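Local coordinates for sensor protein (Bacillus halodurans, PDB 3O5Y), which is probably a two-component sensor histidine kinase that uses ATP to phosphorylate protein histidine, the present chain being its GAF domain, at residues Y62-A65 with L66-Q70. Numbering follows the deposited sequence.
Sequences YWSA and LDQRQ. With ACT (acetate ion), chain C.
Tyr-62 O takes a hydrogen bond from Leu-66 N at 3.2 Å, and the same i to i+4 pattern joins Trp-63 to Asp-67 and Ser-64 to Gln-68 in the short helix 61-68. The helix ends in a Schellman motif. Arg-69 has positive phi, which lets Gln-70 N donate a hydrogen bond to Ala-65 O at 3.2 Å, in the carbonyl plane; a weak bond from Arg-69 N to Leu-66 O completes the motif. In the GAF domain this helix packs on the antiparallel sheet: Tyr-62 meets Val-99 and Leu-29, Leu-66 meets Pro-101 and Val-111. With CG beside the backbone N (chi1 -61°), the Tyr-62 side chain runs away from the following turn. Tyr-62 OH donates to OXT of an acetate ion, probably from the crystallisation liquor, at 2.7 Å, in the ring plane; the OH also bonds Ser-113, and Ser-27 and Arg-25 hold the acetate too. A leucine at Tyr-62 would probably leave OXT and Ser-113 OG without this hydroxyl partner and open a gap beside Val-99. Leu-66 CD1 sits over one face of the Trp-63 indole, offset toward the rim, a CH-pi contact 4.2 Å from the six-membered ring centroid, while Trp-63 NE1 bonds Ile-55 O. Asp-67 OD1 forms a salt bridge with Arg-108 and lies 3.9 Å from Trp-63 CE3, at the indole edge, with carboxylate and ring planes 36° apart.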
loop_
_atom_site.group_PDB
_atom_site.type_symbol
_atom_site.label_atom_id
_atom_site.label_comp_id
_atom_site.label_asym_id
_atom_site.label_seq_id
_atom_site.Cartn_x
_atom_site.Cartn_y
_atom_site.Cartn_z
ATOM N N TYR A 62 -0.930 -8.214 2.242
ATOM C CA TYR A 62 -0.035 -7.596 1.267
ATOM C C TYR A 62 0.602 -8.635 0.310
ATOM O O TYR A 62 0.626 -8.426 -0.904
ATOM C CB TYR A 62 1.044 -6.742 1.952
ATOM C CG TYR A 62 0.543 -5.563 2.791
ATOM C CD1 TYR A 62 1.421 -4.854 3.621
ATOM C CD2 TYR A 62 -0.794 -5.174 2.774
ATOM C CE1 TYR A 62 0.985 -3.778 4.380
ATOM C CE2 TYR A 62 -1.245 -4.098 3.535
ATOM C CZ TYR A 62 -0.349 -3.391 4.324
ATOM O OH TYR A 62 -0.789 -2.328 5.085
ATOM N N TRP A 63 1.094 -9.753 0.847
ATOM C CA TRP A 63 1.642 -10.812 -0.007
ATOM C C TRP A 63 0.577 -11.469 -0.864
ATOM O O TRP A 63 0.854 -11.931 -1.976
ATOM C CB TRP A 63 2.348 -11.876 0.820
ATOM C CG TRP A 63 3.755 -11.542 1.074
ATOM C CD1 TRP A 63 4.279 -11.083 2.228
ATOM C CD2 TRP A 63 4.827 -11.592 0.132
ATOM N NE1 TRP A 63 5.631 -10.877 2.097
ATOM C CE2 TRP A 63 5.996 -11.178 0.814
ATOM C CE3 TRP A 63 4.923 -11.973 -1.218
ATOM C CZ2 TRP A 63 7.252 -11.130 0.197
ATOM C CZ3 TRP A 63 6.160 -11.918 -1.832
ATOM C CH2 TRP A 63 7.316 -11.499 -1.120
ATOM N N SER A 64 -0.649 -11.498 -0.359
ATOM C CA SER A 64 -1.741 -12.077 -1.105
ATOM C C SER A 64 -2.013 -11.262 -2.380
ATOM O O SER A 64 -2.261 -11.829 -3.444
ATOM C CB SER A 64 -2.968 -12.170 -0.208
ATOM O OG SER A 64 -4.035 -12.754 -0.906
ATOM N N ALA A 65 -1.931 -9.936 -2.271
ATOM C CA ALA A 65 -2.084 -9.045 -3.413
ATOM C C ALA A 65 -0.949 -9.240 -4.416
ATOM O O ALA A 65 -1.180 -9.287 -5.617
ATOM C CB ALA A 65 -2.132 -7.602 -2.949
ATOM N N LEU A 66 0.272 -9.360 -3.905
ATOM C CA LEU A 66 1.432 -9.615 -4.735
ATOM C C LEU A 66 1.360 -10.969 -5.426
ATOM O O LEU A 66 1.672 -11.059 -6.616
ATOM C CB LEU A 66 2.724 -9.522 -3.925
ATOM C CG LEU A 66 3.349 -8.165 -3.653
ATOM C CD1 LEU A 66 4.504 -8.339 -2.704
ATOM C CD2 LEU A 66 3.823 -7.492 -4.940
ATOM N N ASP A 67 0.975 -12.019 -4.695
ATOM C CA ASP A 67 0.912 -13.365 -5.281
ATOM C C ASP A 67 -0.175 -13.453 -6.351
ATOM O O ASP A 67 0.049 -14.022 -7.416
ATOM C CB ASP A 67 0.703 -14.460 -4.215
ATOM C CG ASP A 67 1.919 -14.647 -3.289
ATOM O OD1 ASP A 67 3.070 -14.371 -3.703
ATOM O OD2 ASP A 67 1.716 -15.092 -2.123
ATOM N N GLN A 68 -1.341 -12.880 -6.059
ATOM C CA GLN A 68 -2.506 -12.918 -6.961
ATOM C C GLN A 68 -2.363 -11.935 -8.124
ATOM O O GLN A 68 -3.098 -12.015 -9.103
ATOM C CB GLN A 68 -3.802 -12.561 -6.206
ATOM C CG GLN A 68 -4.371 -13.623 -5.264
ATOM C CD GLN A 68 -5.619 -13.123 -4.508
ATOM O OE1 GLN A 68 -5.706 -13.246 -3.279
ATOM N NE2 GLN A 68 -6.581 -12.546 -5.243
ATOM N N ARG A 69 -1.443 -10.988 -7.993
ATOM C CA ARG A 69 -1.312 -9.909 -8.969
ATOM C C ARG A 69 -2.623 -9.142 -9.142
ATOM O O ARG A 69 -2.997 -8.742 -10.248
ATOM C CB ARG A 69 -0.772 -10.439 -10.306
ATOM C CG ARG A 69 0.746 -10.466 -10.366
ATOM C CD ARG A 69 1.230 -11.184 -11.613
ATOM N NE ARG A 69 2.495 -10.642 -12.108
ATOM C CZ ARG A 69 3.699 -10.939 -11.615
ATOM N NH1 ARG A 69 4.786 -10.385 -12.156
ATOM N NH2 ARG A 69 3.826 -11.785 -10.588
ATOM N N GLN A 70 -3.303 -8.924 -8.021
ATOM C CA GLN A 70 -4.619 -8.300 -8.024
ATOM C C GLN A 70 -4.753 -7.259 -6.907
ATOM O O GLN A 70 -4.144 -7.386 -5.840
ATOM C CB GLN A 70 -5.695 -9.380 -7.881
ATOM C CG GLN A 70 -7.021 -9.015 -8.516
ATOM C CD GLN A 70 -8.147 -9.970 -8.126
ATOM O OE1 GLN A 70 -9.184 -9.552 -7.578
ATOM N NE2 GLN A 70 -7.945 -11.263 -8.396
HETATM C C ACT C . 1.460 -1.137 7.593
HETATM O O ACT C . 1.265 -2.302 8.062
HETATM O OXT ACT C . 1.111 -0.903 6.396
HETATM C CH3 ACT C . 2.093 -0.094 8.455
#